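PDB 3F8T: predicted ATPase involved in replication control, Cdc46/Mcm family from Methanopyrus kandleri AV19, which probably binds ATP and single-stranded DNA, as a homologue of the MCM replicative helicase that drives DNA unwinding at replication forks. Local coordinates for residues 221-226 with 480-485; 227-232 with 262-267; 239-244 with 340-345; 250-255 with 306-311. The protein carries 2 engineered substitutions. All coordinates share one frame; numbering follows the deposited sequence.

In the fold
Interactions 2, 3 and 4 are joined through one five-stranded parallel sheet in the P-loop domain, and interaction 1 ties that domain to the AAA-lid helices. Helix 219-229 serves both interaction 1 and interaction 2, and its Leu225 CD2 lies 3.5 Å from Leu343 CD1 of interaction 3. Interactions 2 and 3, with centres about 10 Å apart, meet where Ser231 OG is 2.9 Å from Leu240 N, a probable hydrogen bond. Interaction 4, centred about 11 Å from interaction 3, continues the sheet, since Leu343 O lies 2.8 Å from Val306 N. By sequence and position, interaction 4 appears to match the place where Walker A and Walker B meet in P-loop ATPases.

Interaction 1 (221-226 with 480-485); sequences VGKMLA and AELVDW
Met224 and Leu482 have the closest CA atoms of two helical segments, 7.0 Å apart. Segments 221-226 and 480-485 run at 122° to each other, more nearly antiparallel than parallel, and their axes approach to 10.6 Å. That separation leaves the contact to long side chains, and all of it is van der Waals or sulfur-aromatic in kind. Met224 does most of the reaching. Its chain is extended beyond CG, and chi3 of 176° points CE on to Trp485; the two side chains cross at about a right angle. The terminal CE lies 3.2 Å from Trp485 CE3, a very tight approach that may be slightly too close as modelled. SD is 5.4 Å from the centroid of the six-membered ring and 61° off its normal, an oblique Met-aromatic contact. The far end of the same ring, at CH2, is met by Val221 CG2 at 4.2 Å, one turn earlier on the helix. Leu482 makes the remaining apolar contacts: its CD2 branch touches Lys223 CB at 3.9 Å and also reaches Met224 CG. The ammonium of Lys223 and the carboxylate of Glu481 are near but not in contact, with NZ and OE1 4.8 Å apart. Met224 also packs on Leu373 and Ala375, so its side chain touches both the outer strand 373-376 and the lid helix. Helix 219-229 belongs to the P-loop domain and helix 473-489 to the AAA-lid domain, so this is the core-to-lid interface of an AAA+ module, which includes a Met-aromatic contact.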
loop_
_atom_site.group_PDB
_atom_site.type_symbol
_atom_site.label_atom_id
_atom_site.label_comp_id
_atom_site.label_asym_id
_atom_site.label_seq_id
_atom_site.Cartn_x
_atom_site.Cartn_y
_atom_site.Cartn_z
ATOM N N VAL A 221 -18.620 -4.502 -15.337
ATOM C CA VAL A 221 -18.327 -3.910 -14.044
ATOM C C VAL A 221 -17.211 -4.719 -13.364
ATOM O O VAL A 221 -16.212 -4.143 -12.925
ATOM C CB VAL A 221 -19.589 -3.827 -13.160
ATOM C CG1 VAL A 221 -19.233 -3.358 -11.769
ATOM C CG2 VAL A 221 -20.623 -2.894 -13.810
ATOM N N GLY A 222 -17.379 -6.043 -13.299
ATOM C CA GLY A 222 -16.346 -6.933 -12.729
ATOM C C GLY A 222 -14.989 -6.757 -13.400
ATOM O O GLY A 222 -13.954 -6.741 -12.724
ATOM N N LYS A 223 -14.984 -6.648 -14.728
ATOM C CA LYS A 223 -13.726 -6.501 -15.478
ATOM C C LYS A 223 -13.042 -5.183 -15.135
ATOM O O LYS A 223 -11.845 -5.141 -14.928
ATOM C CB LYS A 223 -13.977 -6.603 -16.980
ATOM C CG LYS A 223 -14.351 -8.029 -17.458
ATOM C CD LYS A 223 -14.582 -8.001 -18.945
ATOM C CE LYS A 223 -14.847 -9.419 -19.459
ATOM N NZ LYS A 223 -15.269 -9.352 -20.892
ATOM N N MET A 224 -13.818 -4.105 -15.060
ATOM C CA MET A 224 -13.283 -2.789 -14.655
ATOM C C MET A 224 -12.611 -2.824 -13.279
ATOM O O MET A 224 -11.504 -2.324 -13.104
ATOM C CB MET A 224 -14.414 -1.761 -14.607
ATOM C CG MET A 224 -15.014 -1.429 -15.946
ATOM S SD MET A 224 -16.298 -0.171 -15.672
ATOM C CE MET A 224 -16.727 0.095 -17.383
ATOM N N LEU A 225 -13.304 -3.390 -12.297
ATOM C CA LEU A 225 -12.769 -3.510 -10.943
ATOM C C LEU A 225 -11.588 -4.476 -10.852
ATOM O O LEU A 225 -10.659 -4.234 -10.084
ATOM C CB LEU A 225 -13.871 -3.921 -9.965
ATOM C CG LEU A 225 -15.117 -3.020 -9.928
ATOM C CD1 LEU A 225 -15.976 -3.382 -8.730
ATOM C CD2 LEU A 225 -14.742 -1.583 -9.831
ATOM N N ALA A 226 -11.639 -5.579 -11.605
ATOM C CA ALA A 226 -10.481 -6.486 -11.696
ATOM C C ALA A 226 -9.229 -5.737 -12.186
ATOM O O ALA A 226 -8.170 -5.784 -11.555
ATOM C CB ALA A 226 -10.788 -7.652 -12.611
ATOM N N ALA A 480 -9.932 -0.919 -24.462
ATOM C CA ALA A 480 -10.759 -0.057 -25.306
ATOM C C ALA A 480 -12.230 -0.440 -25.244
ATOM O O ALA A 480 -13.091 0.436 -25.224
ATOM C CB ALA A 480 -10.270 -0.117 -26.754
ATOM N N GLU A 481 -12.521 -1.741 -25.208
ATOM C CA GLU A 481 -13.909 -2.217 -25.073
ATOM C C GLU A 481 -14.545 -1.700 -23.783
ATOM O O GLU A 481 -15.708 -1.315 -23.771
ATOM C CB GLU A 481 -13.960 -3.746 -25.117
ATOM C CG GLU A 481 -15.364 -4.338 -25.304
ATOM C CD GLU A 481 -16.116 -4.596 -23.995
ATOM O OE1 GLU A 481 -15.485 -4.990 -22.978
ATOM O OE2 GLU A 481 -17.356 -4.417 -23.993
ATOM N N LEU A 482 -13.775 -1.668 -22.696
ATOM C CA LEU A 482 -14.303 -1.148 -21.425
ATOM C C LEU A 482 -14.531 0.348 -21.436
ATOM O O LEU A 482 -15.534 0.817 -20.904
ATOM C CB LEU A 482 -13.384 -1.512 -20.255
ATOM C CG LEU A 482 -13.272 -3.011 -19.956
ATOM C CD1 LEU A 482 -12.174 -3.248 -18.924
ATOM C CD2 LEU A 482 -14.591 -3.648 -19.508
ATOM N N VAL A 483 -13.604 1.106 -22.028
ATOM C CA VAL A 483 -13.774 2.557 -22.118
ATOM C C VAL A 483 -14.981 2.860 -23.013
ATOM O O VAL A 483 -15.847 3.658 -22.638
ATOM C CB VAL A 483 -12.477 3.298 -22.592
ATOM C CG1 VAL A 483 -12.752 4.798 -22.837
ATOM C CG2 VAL A 483 -11.376 3.156 -21.552
ATOM N N ASP A 484 -15.053 2.190 -24.160
ATOM C CA ASP A 484 -16.212 2.323 -25.068
ATOM C C ASP A 484 -17.553 1.997 -24.400
ATOM O O ASP A 484 -18.552 2.716 -24.588
ATOM C CB ASP A 484 -16.030 1.445 -26.302
ATOM C CG ASP A 484 -15.050 2.030 -27.291
ATOM O OD1 ASP A 484 -14.820 3.257 -27.268
ATOM O OD2 ASP A 484 -14.501 1.255 -28.089
ATOM N N TRP A 485 -17.566 0.928 -23.609
ATOM C CA TRP A 485 -18.773 0.523 -22.879
ATOM C C TRP A 485 -19.216 1.632 -21.927
ATOM O O TRP A 485 -20.391 2.001 -21.916
ATOM C CB TRP A 485 -18.535 -0.792 -22.133
ATOM C CG TRP A 485 -19.728 -1.328 -21.390
ATOM C CD1 TRP A 485 -20.698 -2.171 -21.874
ATOM C CD2 TRP A 485 -20.071 -1.066 -20.027
ATOM N NE1 TRP A 485 -21.627 -2.440 -20.889
ATOM C CE2 TRP A 485 -21.262 -1.776 -19.747
ATOM C CE3 TRP A 485 -19.494 -0.294 -19.017
ATOM C CZ2 TRP A 485 -21.879 -1.738 -18.496
ATOM C CZ3 TRP A 485 -20.105 -0.259 -17.768
ATOM C CH2 TRP A 485 -21.284 -0.981 -17.519
#

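Interaction 2 (227-232 with 262-267); sequences LQLFSC and LAPRGV
Gln228 O is gripped twice from Ser231, by its backbone N at 2.9 Å and by its hydroxyl OG at 2.7 Å. The OG bond lies in the carbonyl plane on a lone pair, with a C=O...O angle of 130°. These bonds close the end of the helix, and a type I turn from Leu229 to Cys232 follows, with Cys232 N bonded to Leu229 O at 3.3 Å. The turn presents Leu229 and Cys232 to segment 262-267, and the contact between the segments is apolar. Leu229 divides its two methyls between successive residues of the opposing segment. CD1 meets Leu262 CB at 3.8 Å, the two leucine side chains crossing at about a right angle, while CD2 sits 3.8 Å from Ala263 CA and also touches Pro264 CD. Cys232 adds a lighter contact, its CB 4.2 Å from Pro264 CG. Ile303 of strand 303-307 packs against Leu229, Cys232 and Ala263 alike, so all three converge on one sheet side chain. Helix 396-409 covers Leu262 and Pro264 through Tyr396 and Leu404. The contact thus joins the end of helix 219-229 to the connection between helix 248-261 and strand 266-270, an outer strand of the parallel sheet.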
loop_
_atom_site.group_PDB
_atom_site.type_symbol
_atom_site.label_atom_id
_atom_site.label_comp_id
_atom_site.label_asym_id
_atom_site.label_seq_id
_atom_site.Cartn_x
_atom_site.Cartn_y
_atom_site.Cartn_z
ATOM N N LEU A 227 -9.358 -5.012 -13.292
ATOM C CA LEU A 227 -8.208 -4.297 -13.836
ATOM C C LEU A 227 -7.781 -3.147 -12.906
ATOM O O LEU A 227 -6.602 -2.844 -12.773
ATOM C CB LEU A 227 -8.501 -3.825 -15.271
ATOM C CG LEU A 227 -8.670 -4.969 -16.296
ATOM C CD1 LEU A 227 -9.255 -4.436 -17.578
ATOM C CD2 LEU A 227 -7.338 -5.690 -16.581
ATOM N N GLN A 228 -8.734 -2.506 -12.242
ATOM C CA GLN A 228 -8.345 -1.528 -11.209
ATOM C C GLN A 228 -7.399 -2.118 -10.132
ATOM O O GLN A 228 -6.381 -1.507 -9.793
ATOM C CB GLN A 228 -9.569 -0.871 -10.562
ATOM C CG GLN A 228 -9.177 0.115 -9.450
ATOM C CD GLN A 228 -10.375 0.737 -8.797
ATOM O OE1 GLN A 228 -11.320 0.036 -8.427
ATOM N NE2 GLN A 228 -10.359 2.071 -8.655
ATOM N N LEU A 229 -7.717 -3.307 -9.630
ATOM C CA LEU A 229 -6.833 -3.984 -8.661
ATOM C C LEU A 229 -5.419 -4.135 -9.207
ATOM O O LEU A 229 -4.446 -3.855 -8.514
ATOM C CB LEU A 229 -7.380 -5.361 -8.266
ATOM C CG LEU A 229 -8.580 -5.306 -7.298
ATOM C CD1 LEU A 229 -9.269 -6.682 -7.271
ATOM C CD2 LEU A 229 -8.166 -4.881 -5.901
ATOM N N PHE A 230 -5.327 -4.508 -10.475
ATOM C CA PHE A 230 -4.041 -4.700 -11.151
ATOM C C PHE A 230 -3.355 -3.393 -11.582
ATOM O O PHE A 230 -2.294 -3.416 -12.229
ATOM C CB PHE A 230 -4.213 -5.677 -12.311
ATOM C CG PHE A 230 -4.254 -7.122 -11.858
ATOM C CD1 PHE A 230 -5.455 -7.710 -11.457
ATOM C CD2 PHE A 230 -3.081 -7.872 -11.793
ATOM C CE1 PHE A 230 -5.484 -9.030 -11.014
ATOM C CE2 PHE A 230 -3.104 -9.198 -11.361
ATOM C CZ PHE A 230 -4.309 -9.777 -10.976
ATOM N N SER A 231 -3.948 -2.262 -11.206
ATOM C CA SER A 231 -3.317 -0.961 -11.458
ATOM C C SER A 231 -2.693 -0.378 -10.189
ATOM O O SER A 231 -2.171 0.740 -10.209
ATOM C CB SER A 231 -4.333 0.022 -12.030
ATOM O OG SER A 231 -5.130 0.556 -10.996
ATOM N N CYS A 232 -2.777 -1.110 -9.085
ATOM C CA CYS A 232 -2.280 -0.638 -7.797
ATOM C C CYS A 232 -0.746 -0.610 -7.718
ATOM O O CYS A 232 -0.130 -1.503 -7.151
ATOM C CB CYS A 232 -2.853 -1.495 -6.666
ATOM S SG CYS A 232 -4.572 -1.137 -6.308
ATOM N N LEU A 262 -9.805 -9.010 -1.653
ATOM C CA LEU A 262 -8.963 -8.967 -2.842
ATOM C C LEU A 262 -7.877 -7.911 -2.809
ATOM O O LEU A 262 -6.767 -8.164 -3.286
ATOM C CB LEU A 262 -9.815 -8.793 -4.104
ATOM C CG LEU A 262 -10.576 -10.059 -4.501
ATOM C CD1 LEU A 262 -11.556 -9.731 -5.598
ATOM C CD2 LEU A 262 -9.601 -11.157 -4.927
ATOM N N ALA A 263 -8.186 -6.738 -2.261
ATOM C CA ALA A 263 -7.235 -5.614 -2.312
ATOM C C ALA A 263 -5.902 -5.935 -1.602
ATOM O O ALA A 263 -5.905 -6.553 -0.531
ATOM C CB ALA A 263 -7.872 -4.349 -1.730
ATOM N N PRO A 264 -4.758 -5.507 -2.195
ATOM C CA PRO A 264 -3.425 -5.707 -1.598
ATOM C C PRO A 264 -3.235 -4.903 -0.309
ATOM O O PRO A 264 -2.410 -5.265 0.558
ATOM C CB PRO A 264 -2.475 -5.199 -2.686
ATOM C CG PRO A 264 -3.274 -4.243 -3.497
ATOM C CD PRO A 264 -4.677 -4.830 -3.505
ATOM N N ARG A 265 -4.032 -3.838 -0.202
ATOM C CA ARG A 265 -3.995 -2.877 0.887
ATOM C C ARG A 265 -5.164 -1.922 0.639
ATOM O O ARG A 265 -5.567 -1.703 -0.514
ATOM C CB ARG A 265 -2.678 -2.093 0.850
ATOM C CG ARG A 265 -2.612 -0.950 1.841
ATOM C CD ARG A 265 -1.164 -0.507 2.061
ATOM N NE ARG A 265 -1.126 0.809 2.682
ATOM C CZ ARG A 265 -0.018 1.496 2.958
ATOM N NH1 ARG A 265 1.171 0.994 2.663
ATOM N NH2 ARG A 265 -0.120 2.707 3.507
ATOM N N GLY A 266 -5.718 -1.330 1.683
ATOM C CA GLY A 266 -6.792 -0.380 1.400
ATOM C C GLY A 266 -7.544 0.086 2.618
ATOM O O GLY A 266 -7.311 -0.419 3.723
ATOM N N VAL A 267 -8.451 1.042 2.393
ATOM C CA VAL A 267 -9.289 1.601 3.444
ATOM C C VAL A 267 -10.655 1.862 2.869
ATOM O O VAL A 267 -10.787 2.374 1.744
ATOM C CB VAL A 267 -8.746 2.968 3.991
ATOM C CG1 VAL A 267 -9.605 3.459 5.163
ATOM C CG2 VAL A 267 -7.286 2.838 4.404
#

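Interaction 3 (239-244 with 340-345); sequences RLHVLL and CAVLAA
Val242 exchanges two backbone hydrogen bonds with strand 341-345: its N donates to Val342 O at 2.9 Å, and its O accepts from Ala344 N at 2.9 Å. Leu244 N continues the parallel pattern with a 2.8 Å bond to Ala344 O. Before the strand pairing begins, a side chain takes over the acceptor role. His241 ND1 receives Val342 N at 3.0 Å, nearly straight at 171° and in the ring plane, so ND1 carries no proton here. Its NE2 is bonded to Met324 O, which fixes the ring's rotation from the far end. Leu343 CD1 comes 4.1 Å from Leu244 CG, and on the other face Leu243 CD1 meets Ala344 CB at 3.8 Å. Further out, a water that accepts from Arg239 NE (2.7 Å) lies within hydrogen-bonding distance of Cys340 O and can link the starts of the segments, while Arg239 NH1 is held by the carbonyls of Gly234 and Val233. The two short strand segments are parallel, with 19° between their directions, at the middle of the sheet between strands 303-307 and 373-376. Leu225 and Gln228 of helix 219-229 cover the face bearing Val242 and Leu343, and helix 248-261 packs on Leu244 and Leu343.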
loop_
_atom_site.group_PDB
_atom_site.type_symbol
_atom_site.label_atom_id
_atom_site.label_comp_id
_atom_site.label_asym_id
_atom_site.label_seq_id
_atom_site.Cartn_x
_atom_site.Cartn_y
_atom_site.Cartn_z
ATOM N N ARG A 239 -2.351 4.226 -12.012
ATOM C CA ARG A 239 -3.472 3.827 -11.175
ATOM C C ARG A 239 -4.804 4.209 -11.819
ATOM O O ARG A 239 -4.919 5.295 -12.397
ATOM C CB ARG A 239 -3.321 4.474 -9.794
ATOM C CG ARG A 239 -2.094 3.945 -9.033
ATOM C CD ARG A 239 -1.963 4.566 -7.659
ATOM N NE ARG A 239 -1.688 5.999 -7.705
ATOM C CZ ARG A 239 -0.484 6.528 -7.907
ATOM N NH1 ARG A 239 0.593 5.754 -8.103
ATOM N NH2 ARG A 239 -0.357 7.841 -7.918
ATOM N N LEU A 240 -5.794 3.321 -11.698
ATOM C CA LEU A 240 -7.124 3.531 -12.264
ATOM C C LEU A 240 -8.118 3.933 -11.200
ATOM O O LEU A 240 -8.114 3.385 -10.094
ATOM C CB LEU A 240 -7.639 2.269 -12.972
ATOM C CG LEU A 240 -7.027 1.924 -14.337
ATOM C CD1 LEU A 240 -7.067 0.432 -14.570
ATOM C CD2 LEU A 240 -7.764 2.650 -15.438
ATOM N N HIS A 241 -8.992 4.872 -11.552
ATOM C CA HIS A 241 -10.044 5.341 -10.648
ATOM C C HIS A 241 -11.396 5.051 -11.263
ATOM O O HIS A 241 -11.633 5.357 -12.442
ATOM C CB HIS A 241 -9.865 6.832 -10.362
ATOM C CG HIS A 241 -8.464 7.190 -9.944
ATOM N ND1 HIS A 241 -7.886 6.687 -8.798
ATOM C CD2 HIS A 241 -7.522 7.965 -10.530
ATOM C CE1 HIS A 241 -6.652 7.151 -8.687
ATOM N NE2 HIS A 241 -6.401 7.921 -9.729
ATOM N N VAL A 242 -12.262 4.429 -10.479
ATOM C CA VAL A 242 -13.531 3.882 -10.988
ATOM C C VAL A 242 -14.664 4.377 -10.097
ATOM O O VAL A 242 -14.565 4.321 -8.870
ATOM C CB VAL A 242 -13.512 2.314 -11.056
ATOM C CG1 VAL A 242 -14.853 1.761 -11.533
ATOM C CG2 VAL A 242 -12.405 1.802 -12.009
ATOM N N LEU A 243 -15.730 4.874 -10.723
ATOM C CA LEU A 243 -16.936 5.270 -10.006
ATOM C C LEU A 243 -18.049 4.271 -10.316
ATOM O O LEU A 243 -18.417 4.108 -11.477
ATOM C CB LEU A 243 -17.379 6.668 -10.449
ATOM C CG LEU A 243 -18.713 7.211 -9.889
ATOM C CD1 LEU A 243 -18.715 7.211 -8.362
ATOM C CD2 LEU A 243 -18.979 8.615 -10.447
ATOM N N LEU A 244 -18.559 3.615 -9.280
ATOM C CA LEU A 244 -19.751 2.772 -9.385
ATOM C C LEU A 244 -20.992 3.618 -9.193
ATOM O O LEU A 244 -21.125 4.315 -8.180
ATOM C CB LEU A 244 -19.743 1.716 -8.295
ATOM C CG LEU A 244 -18.707 0.616 -8.208
ATOM C CD1 LEU A 244 -19.247 -0.438 -7.257
ATOM C CD2 LEU A 244 -18.430 0.007 -9.574
ATOM N N CYS A 340 -3.199 5.877 -4.095
ATOM C CA CYS A 340 -4.321 4.936 -4.009
ATOM C C CYS A 340 -5.130 4.913 -5.303
ATOM O O CYS A 340 -5.170 5.895 -6.038
ATOM C CB CYS A 340 -5.215 5.298 -2.815
ATOM S SG CYS A 340 -5.757 7.013 -2.742
ATOM N N ALA A 341 -5.745 3.776 -5.597
ATOM C CA ALA A 341 -6.679 3.679 -6.713
ATOM C C ALA A 341 -8.049 3.929 -6.085
ATOM O O ALA A 341 -8.438 3.222 -5.157
ATOM C CB ALA A 341 -6.591 2.276 -7.348
ATOM N N VAL A 342 -8.757 4.946 -6.562
ATOM C CA VAL A 342 -10.013 5.344 -5.940
ATOM C C VAL A 342 -11.182 4.544 -6.537
ATOM O O VAL A 342 -11.467 4.635 -7.739
ATOM C CB VAL A 342 -10.264 6.850 -6.070
ATOM C CG1 VAL A 342 -11.680 7.215 -5.571
ATOM C CG2 VAL A 342 -9.182 7.638 -5.287
ATOM N N LEU A 343 -11.814 3.764 -5.673
ATOM C CA LEU A 343 -13.043 3.034 -6.001
ATOM C C LEU A 343 -14.185 3.698 -5.255
ATOM O O LEU A 343 -14.389 3.463 -4.076
ATOM C CB LEU A 343 -12.941 1.558 -5.619
ATOM C CG LEU A 343 -14.263 0.759 -5.807
ATOM C CD1 LEU A 343 -14.773 0.836 -7.242
ATOM C CD2 LEU A 343 -14.038 -0.648 -5.405
ATOM N N ALA A 344 -14.915 4.540 -5.963
ATOM C CA ALA A 344 -15.979 5.326 -5.362
ATOM C C ALA A 344 -17.334 4.733 -5.739
ATOM O O ALA A 344 -17.440 3.978 -6.709
ATOM C CB ALA A 344 -15.887 6.731 -5.824
ATOM N N ALA A 345 -18.348 5.046 -4.933
ATOM C CA ALA A 345 -19.730 4.672 -5.226
ATOM C C ALA A 345 -20.658 5.864 -5.027
ATOM O O ALA A 345 -20.517 6.632 -4.062
ATOM C CB ALA A 345 -20.145 3.505 -4.368
HETATM O O HOH W 1 -3.511 7.839 -7.114
#

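Interaction 4 (250-255 with 306-311); sequences VCSEIL and VDHLEG
Asp307, Leu255 and Ser252 account for most of the surface buried between helix segment 250-255 and the strand end 306-311. Asp307 has CG anti to its backbone N (chi1 -154°), which sends the carboxylate toward the helix. Its OD2 accepts from Ser252 OG at 2.5 Å, a very short hydrogen bond, and a second one comes to the same oxygen from Tyr268 OH. Ser252 OG also lies within bonding reach of Pro248 O, one turn back in its helix; the two acceptors must compete for its single proton. The other oxygen, OD1, stands 3.7 Å above the plane of the His308 ring, over its centre, and takes a weak bond from His308 N at 3.0 Å and 128°. Beside the Ser252-Asp307 bond, one turn further along the helix, Leu255 supplies the apolar part: its CD2 lies 3.7 Å from both CA and CB of Asp307, the two side chains crossing obliquely. Leu343 and Ala345 of strand 341-346 extend the packing around Leu255. The fold is that of a P-loop NTPase; Ser252, on the helix after the first strand, appears to occupy the Walker A serine or threonine position and Asp307, at a strand end, that of the Walker B aspartate. Cys251 and His308 then stand where the canonical motifs usually have lysine and glutamate, consistent with a degenerate Walker A-Walker B site.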
loop_
_atom_site.group_PDB
_atom_site.type_symbol
_atom_site.label_atom_id
_atom_site.label_comp_id
_atom_site.label_asym_id
_atom_site.label_seq_id
_atom_site.Cartn_x
_atom_site.Cartn_y
_atom_site.Cartn_z
ATOM N N VAL A 250 -26.077 -2.585 -2.962
ATOM C CA VAL A 250 -25.265 -3.422 -3.828
ATOM C C VAL A 250 -23.861 -2.806 -4.038
ATOM O O VAL A 250 -22.863 -3.525 -4.053
ATOM C CB VAL A 250 -25.997 -3.790 -5.124
ATOM C CG1 VAL A 250 -26.084 -2.610 -6.076
ATOM C CG2 VAL A 250 -25.320 -5.012 -5.786
ATOM N N CYS A 251 -23.797 -1.483 -4.160
ATOM C CA CYS A 251 -22.502 -0.793 -4.324
ATOM C C CYS A 251 -21.639 -0.942 -3.067
ATOM O O CYS A 251 -20.428 -1.186 -3.167
ATOM C CB CYS A 251 -22.707 0.682 -4.678
ATOM S SG CYS A 251 -23.399 0.998 -6.303
ATOM N N SER A 252 -22.256 -0.843 -1.885
ATOM C CA SER A 252 -21.508 -1.015 -0.638
ATOM C C SER A 252 -20.959 -2.430 -0.498
ATOM O O SER A 252 -19.834 -2.617 -0.061
ATOM C CB SER A 252 -22.344 -0.664 0.597
ATOM O OG SER A 252 -22.676 0.711 0.600
ATOM N N GLU A 253 -21.773 -3.423 -0.846
ATOM C CA GLU A 253 -21.330 -4.814 -0.787
ATOM C C GLU A 253 -20.110 -5.007 -1.692
ATOM O O GLU A 253 -19.169 -5.675 -1.302
ATOM C CB GLU A 253 -22.461 -5.758 -1.207
ATOM C CG GLU A 253 -22.136 -7.245 -1.035
ATOM C CD GLU A 253 -21.260 -7.811 -2.138
ATOM O OE1 GLU A 253 -21.255 -7.253 -3.260
ATOM O OE2 GLU A 253 -20.568 -8.825 -1.885
ATOM N N ILE A 254 -20.144 -4.434 -2.890
ATOM C CA ILE A 254 -19.017 -4.542 -3.831
ATOM C C ILE A 254 -17.724 -3.915 -3.229
ATOM O O ILE A 254 -16.687 -4.578 -3.140
ATOM C CB ILE A 254 -19.376 -3.983 -5.217
ATOM C CG1 ILE A 254 -20.427 -4.897 -5.875
ATOM C CG2 ILE A 254 -18.131 -3.935 -6.136
ATOM C CD1 ILE A 254 -21.156 -4.287 -7.056
ATOM N N LEU A 255 -17.815 -2.664 -2.779
ATOM C CA LEU A 255 -16.649 -1.980 -2.185
ATOM C C LEU A 255 -16.065 -2.771 -1.016
ATOM O O LEU A 255 -14.849 -2.968 -0.935
ATOM C CB LEU A 255 -17.037 -0.557 -1.733
ATOM C CG LEU A 255 -16.905 0.592 -2.736
ATOM C CD1 LEU A 255 -17.686 0.344 -4.013
ATOM C CD2 LEU A 255 -17.338 1.930 -2.099
ATOM N N VAL A 306 -14.373 4.691 -1.536
ATOM C CA VAL A 306 -15.041 5.922 -1.101
ATOM C C VAL A 306 -16.529 5.766 -1.368
ATOM O O VAL A 306 -16.989 6.003 -2.480
ATOM C CB VAL A 306 -14.502 7.175 -1.829
ATOM C CG1 VAL A 306 -15.207 8.432 -1.302
ATOM C CG2 VAL A 306 -12.993 7.316 -1.610
ATOM N N ASP A 307 -17.260 5.345 -0.341
ATOM C CA ASP A 307 -18.687 5.019 -0.493
ATOM C C ASP A 307 -19.518 6.284 -0.281
ATOM O O ASP A 307 -19.104 7.198 0.443
ATOM C CB ASP A 307 -19.095 3.944 0.516
ATOM C CG ASP A 307 -20.311 3.105 0.057
ATOM O OD1 ASP A 307 -20.896 3.360 -1.010
ATOM O OD2 ASP A 307 -20.647 2.154 0.790
ATOM N N HIS A 308 -20.687 6.325 -0.914
ATOM C CA HIS A 308 -21.627 7.447 -0.789
ATOM C C HIS A 308 -21.030 8.800 -1.175
ATOM O O HIS A 308 -21.032 9.749 -0.375
ATOM C CB HIS A 308 -22.228 7.478 0.622
ATOM C CG HIS A 308 -22.736 6.140 1.064
ATOM N ND1 HIS A 308 -23.856 5.558 0.517
ATOM C CD2 HIS A 308 -22.248 5.251 1.959
ATOM C CE1 HIS A 308 -24.054 4.378 1.081
ATOM N NE2 HIS A 308 -23.085 4.162 1.949
ATOM N N LEU A 309 -20.534 8.880 -2.403
ATOM C CA LEU A 309 -19.929 10.099 -2.934
ATOM C C LEU A 309 -20.941 11.230 -3.208
ATOM O O LEU A 309 -20.546 12.388 -3.368
ATOM C CB LEU A 309 -19.131 9.765 -4.213
ATOM C CG LEU A 309 -18.181 10.784 -4.862
ATOM C CD1 LEU A 309 -17.034 11.165 -3.918
ATOM C CD2 LEU A 309 -17.609 10.176 -6.124
ATOM N N GLU A 310 -22.238 10.906 -3.274
ATOM C CA GLU A 310 -23.251 11.923 -3.596
ATOM C C GLU A 310 -23.113 13.146 -2.706
ATOM O O GLU A 310 -22.976 13.012 -1.487
ATOM C CB GLU A 310 -24.681 11.355 -3.507
ATOM C CG GLU A 310 -25.079 10.813 -2.133
ATOM C CD GLU A 310 -24.832 9.318 -1.964
ATOM O OE1 GLU A 310 -24.149 8.694 -2.808
ATOM O OE2 GLU A 310 -25.348 8.752 -0.974
ATOM N N GLY A 311 -23.114 14.323 -3.333
ATOM C CA GLY A 311 -23.023 15.606 -2.621
ATOM C C GLY A 311 -21.699 15.807 -1.903
ATOM O O GLY A 311 -21.624 16.545 -0.914
#